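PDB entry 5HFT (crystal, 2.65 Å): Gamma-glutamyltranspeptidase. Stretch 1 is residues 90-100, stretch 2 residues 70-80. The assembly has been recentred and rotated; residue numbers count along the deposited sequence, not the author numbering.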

# COMPACT_ATOMS: atom_id res chain seq x y z
N THR C 90 16.18 -0.20 -0.23
CA THR C 90 15.64 0.43 0.97
C THR C 90 15.37 -0.61 2.05
O THR C 90 15.65 -0.38 3.23
CB THR C 90 14.38 1.24 0.65
OG1 THR C 90 14.74 2.46 -0.01
CG2 THR C 90 13.63 1.61 1.92
N GLN C 91 14.82 -1.77 1.67
CA GLN C 91 14.58 -2.80 2.68
C GLN C 91 15.89 -3.37 3.20
O GLN C 91 16.01 -3.68 4.39
CB GLN C 91 13.70 -3.93 2.14
CG GLN C 91 13.50 -5.00 3.20
CD GLN C 91 12.68 -6.19 2.75
OE1 GLN C 91 12.91 -6.76 1.69
NE2 GLN C 91 11.70 -6.56 3.57
N ALA C 92 16.90 -3.51 2.33
CA ALA C 92 18.21 -3.96 2.79
C ALA C 92 18.74 -3.00 3.84
O ALA C 92 19.11 -3.42 4.94
CB ALA C 92 19.18 -4.07 1.62
N ALA C 93 18.71 -1.71 3.53
CA ALA C 93 19.20 -0.68 4.44
C ALA C 93 18.51 -0.76 5.79
O ALA C 93 19.17 -0.85 6.84
CB ALA C 93 19.00 0.70 3.81
N LEU C 94 17.18 -0.70 5.80
CA LEU C 94 16.48 -0.65 7.08
C LEU C 94 16.68 -1.94 7.87
O LEU C 94 16.87 -1.90 9.09
CB LEU C 94 14.99 -0.36 6.86
CG LEU C 94 14.07 -0.56 8.08
CD1 LEU C 94 14.59 0.15 9.33
CD2 LEU C 94 12.67 -0.08 7.73
N PHE C 95 16.71 -3.09 7.19
CA PHE C 95 16.97 -4.36 7.87
C PHE C 95 18.37 -4.38 8.45
O PHE C 95 18.56 -4.72 9.62
CB PHE C 95 16.79 -5.52 6.89
CG PHE C 95 17.32 -6.83 7.40
CD1 PHE C 95 16.56 -7.62 8.25
CD2 PHE C 95 18.58 -7.28 7.03
CE1 PHE C 95 17.04 -8.82 8.71
CE2 PHE C 95 19.07 -8.46 7.49
CZ PHE C 95 18.30 -9.24 8.32
N THR C 96 19.37 -4.06 7.63
CA THR C 96 20.74 -4.16 8.11
C THR C 96 21.03 -3.10 9.17
O THR C 96 21.70 -3.39 10.17
CB THR C 96 21.72 -4.09 6.93
OG1 THR C 96 23.05 -4.32 7.41
CG2 THR C 96 21.69 -2.77 6.26
N ARG C 97 20.52 -1.88 9.01
CA ARG C 97 20.74 -0.84 10.01
C ARG C 97 20.03 -1.17 11.32
O ARG C 97 20.66 -1.26 12.38
CB ARG C 97 20.28 0.51 9.49
CG ARG C 97 21.41 1.35 8.93
CD ARG C 97 20.90 2.13 7.75
NE ARG C 97 21.93 2.94 7.13
CZ ARG C 97 21.73 3.63 6.01
NH1 ARG C 97 20.55 3.58 5.39
NH2 ARG C 97 22.71 4.36 5.49
N TYR C 98 18.71 -1.33 11.28
CA TYR C 98 17.97 -1.52 12.52
C TYR C 98 18.26 -2.88 13.14
O TYR C 98 18.74 -2.98 14.28
CB TYR C 98 16.47 -1.34 12.30
CG TYR C 98 15.68 -1.53 13.57
CD1 TYR C 98 15.84 -0.67 14.66
CD2 TYR C 98 14.78 -2.57 13.69
CE1 TYR C 98 15.12 -0.85 15.84
CE2 TYR C 98 14.06 -2.77 14.86
CZ TYR C 98 14.23 -1.91 15.93
OH TYR C 98 13.49 -2.13 17.08
N ILE C 99 17.97 -3.95 12.40
CA ILE C 99 18.06 -5.30 12.95
C ILE C 99 19.52 -5.71 13.15
O ILE C 99 19.91 -6.17 14.23
CB ILE C 99 17.29 -6.29 12.06
CG1 ILE C 99 15.84 -5.81 11.92
CG2 ILE C 99 17.34 -7.68 12.64
CD1 ILE C 99 14.89 -6.82 11.37
N LEU C 100 20.35 -5.58 12.11
CA LEU C 100 21.70 -6.13 12.21
C LEU C 100 22.63 -5.26 13.03
O LEU C 100 23.54 -5.78 13.69
CB LEU C 100 22.32 -6.31 10.83
CG LEU C 100 21.60 -7.24 9.87
CD1 LEU C 100 22.41 -7.38 8.59
CD2 LEU C 100 21.32 -8.56 10.54
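Stretch 2, residues 70-80: RLNDGRVMVYG

The packing of residues 70-80 on the helix of residues 90-100 is a largely apolar strand-on-helix contact, finished at one end by a single weak polar link. Stretch 2 opens with the end of a strand, Arg70 and Leu71, reverses through a type I turn from Leu71 to Gly74, and leaves as the strand 76-80. That strand runs nearly antiparallel to the helix, at a crossing angle of 150°, with the axes 10.2 Å apart at closest approach, a spacing that side chains must fill. Alternation along the strand turns Met77 and Tyr79 toward the helix and leaves Val76 and Val78 out of its reach; Arg75, just before the strand, also points toward it. Because the directions oppose, Tyr79 meets the earlier helical turns, its CD2 lying 3.7 Å from Leu94 CD2. Met77, extended with all three chi angles t, reaches the later part of the stretch, placing CE 3.9 Å from Tyr98 CD2 and SD 4.1 Å from Ile99 CD1. Ile99 CD1 also touches Leu71 CD1 at 3.9 Å, bringing the preceding strand into the same apolar cluster. Near the turn, Arg75 NH1 donates a weak hydrogen bond to Tyr98 OH (2.9 Å), meeting it at the guanidinium edge. A salt bridge from Arg75 NE to Asp73 OD1 (3.1 Å) ties the same guanidinium to the turn.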

# COMPACT_ATOMS: atom_id res chain seq x y z
N ARG C 70 9.11 -10.77 12.97
CA ARG C 70 9.13 -11.17 14.38
C ARG C 70 10.57 -11.50 14.75
O ARG C 70 11.25 -12.20 14.01
CB ARG C 70 8.24 -12.39 14.65
N LEU C 71 11.02 -11.00 15.90
CA LEU C 71 12.40 -11.17 16.31
C LEU C 71 12.50 -12.08 17.52
O LEU C 71 11.56 -12.21 18.32
CB LEU C 71 13.07 -9.82 16.62
CG LEU C 71 13.29 -8.70 15.60
CD1 LEU C 71 14.02 -9.19 14.36
CD2 LEU C 71 11.99 -8.09 15.22
N ASN C 72 13.65 -12.76 17.62
CA ASN C 72 13.84 -13.74 18.69
C ASN C 72 13.60 -13.12 20.07
O ASN C 72 12.88 -13.69 20.90
CB ASN C 72 15.24 -14.37 18.57
CG ASN C 72 15.37 -15.34 17.36
OD1 ASN C 72 14.39 -15.96 16.92
ND2 ASN C 72 16.59 -15.44 16.82
N ASP C 73 14.13 -11.91 20.31
CA ASP C 73 13.98 -11.24 21.61
C ASP C 73 12.55 -10.77 21.92
O ASP C 73 12.35 -10.14 22.96
CB ASP C 73 14.92 -10.02 21.71
CG ASP C 73 14.61 -8.95 20.68
OD1 ASP C 73 13.58 -8.30 20.84
OD2 ASP C 73 15.38 -8.77 19.70
N GLY C 74 11.57 -10.99 21.03
CA GLY C 74 10.19 -10.66 21.33
C GLY C 74 9.64 -9.44 20.61
O GLY C 74 8.45 -9.13 20.77
N ARG C 75 10.45 -8.72 19.85
CA ARG C 75 9.93 -7.60 19.10
C ARG C 75 9.15 -8.08 17.87
O ARG C 75 9.56 -9.01 17.18
CB ARG C 75 11.07 -6.68 18.66
CG ARG C 75 11.81 -6.00 19.80
CD ARG C 75 12.96 -5.19 19.25
NE ARG C 75 14.07 -6.01 18.79
CZ ARG C 75 15.17 -5.53 18.19
NH1 ARG C 75 15.29 -4.23 17.96
NH2 ARG C 75 16.13 -6.35 17.82
N VAL C 76 8.01 -7.43 17.61
CA VAL C 76 7.29 -7.53 16.35
C VAL C 76 7.46 -6.20 15.64
O VAL C 76 7.66 -5.16 16.28
CB VAL C 76 5.79 -7.86 16.58
CG1 VAL C 76 5.12 -8.22 15.29
CG2 VAL C 76 5.66 -9.01 17.55
N MET C 77 7.38 -6.21 14.31
CA MET C 77 7.77 -5.01 13.58
C MET C 77 7.08 -4.96 12.23
O MET C 77 7.16 -5.92 11.46
CB MET C 77 9.30 -5.02 13.43
CG MET C 77 9.85 -4.07 12.42
SD MET C 77 11.58 -4.45 12.17
CE MET C 77 12.01 -3.16 10.99
N VAL C 78 6.41 -3.85 11.92
CA VAL C 78 5.85 -3.66 10.58
C VAL C 78 6.49 -2.44 9.92
O VAL C 78 6.75 -1.43 10.57
CB VAL C 78 4.32 -3.53 10.56
CG1 VAL C 78 3.68 -4.81 11.09
CG2 VAL C 78 3.88 -2.35 11.37
N TYR C 79 6.78 -2.56 8.62
CA TYR C 79 7.44 -1.49 7.89
C TYR C 79 6.98 -1.52 6.44
O TYR C 79 6.20 -2.38 6.02
CB TYR C 79 8.97 -1.57 8.04
CG TYR C 79 9.67 -2.82 7.50
CD1 TYR C 79 9.57 -4.04 8.14
CD2 TYR C 79 10.49 -2.74 6.38
CE1 TYR C 79 10.24 -5.18 7.66
CE2 TYR C 79 11.16 -3.86 5.90
CZ TYR C 79 11.03 -5.09 6.54
N GLY C 80 7.44 -0.55 5.66
CA GLY C 80 7.03 -0.43 4.28
C GLY C 80 7.64 0.78 3.62
O GLY C 80 7.80 1.83 4.24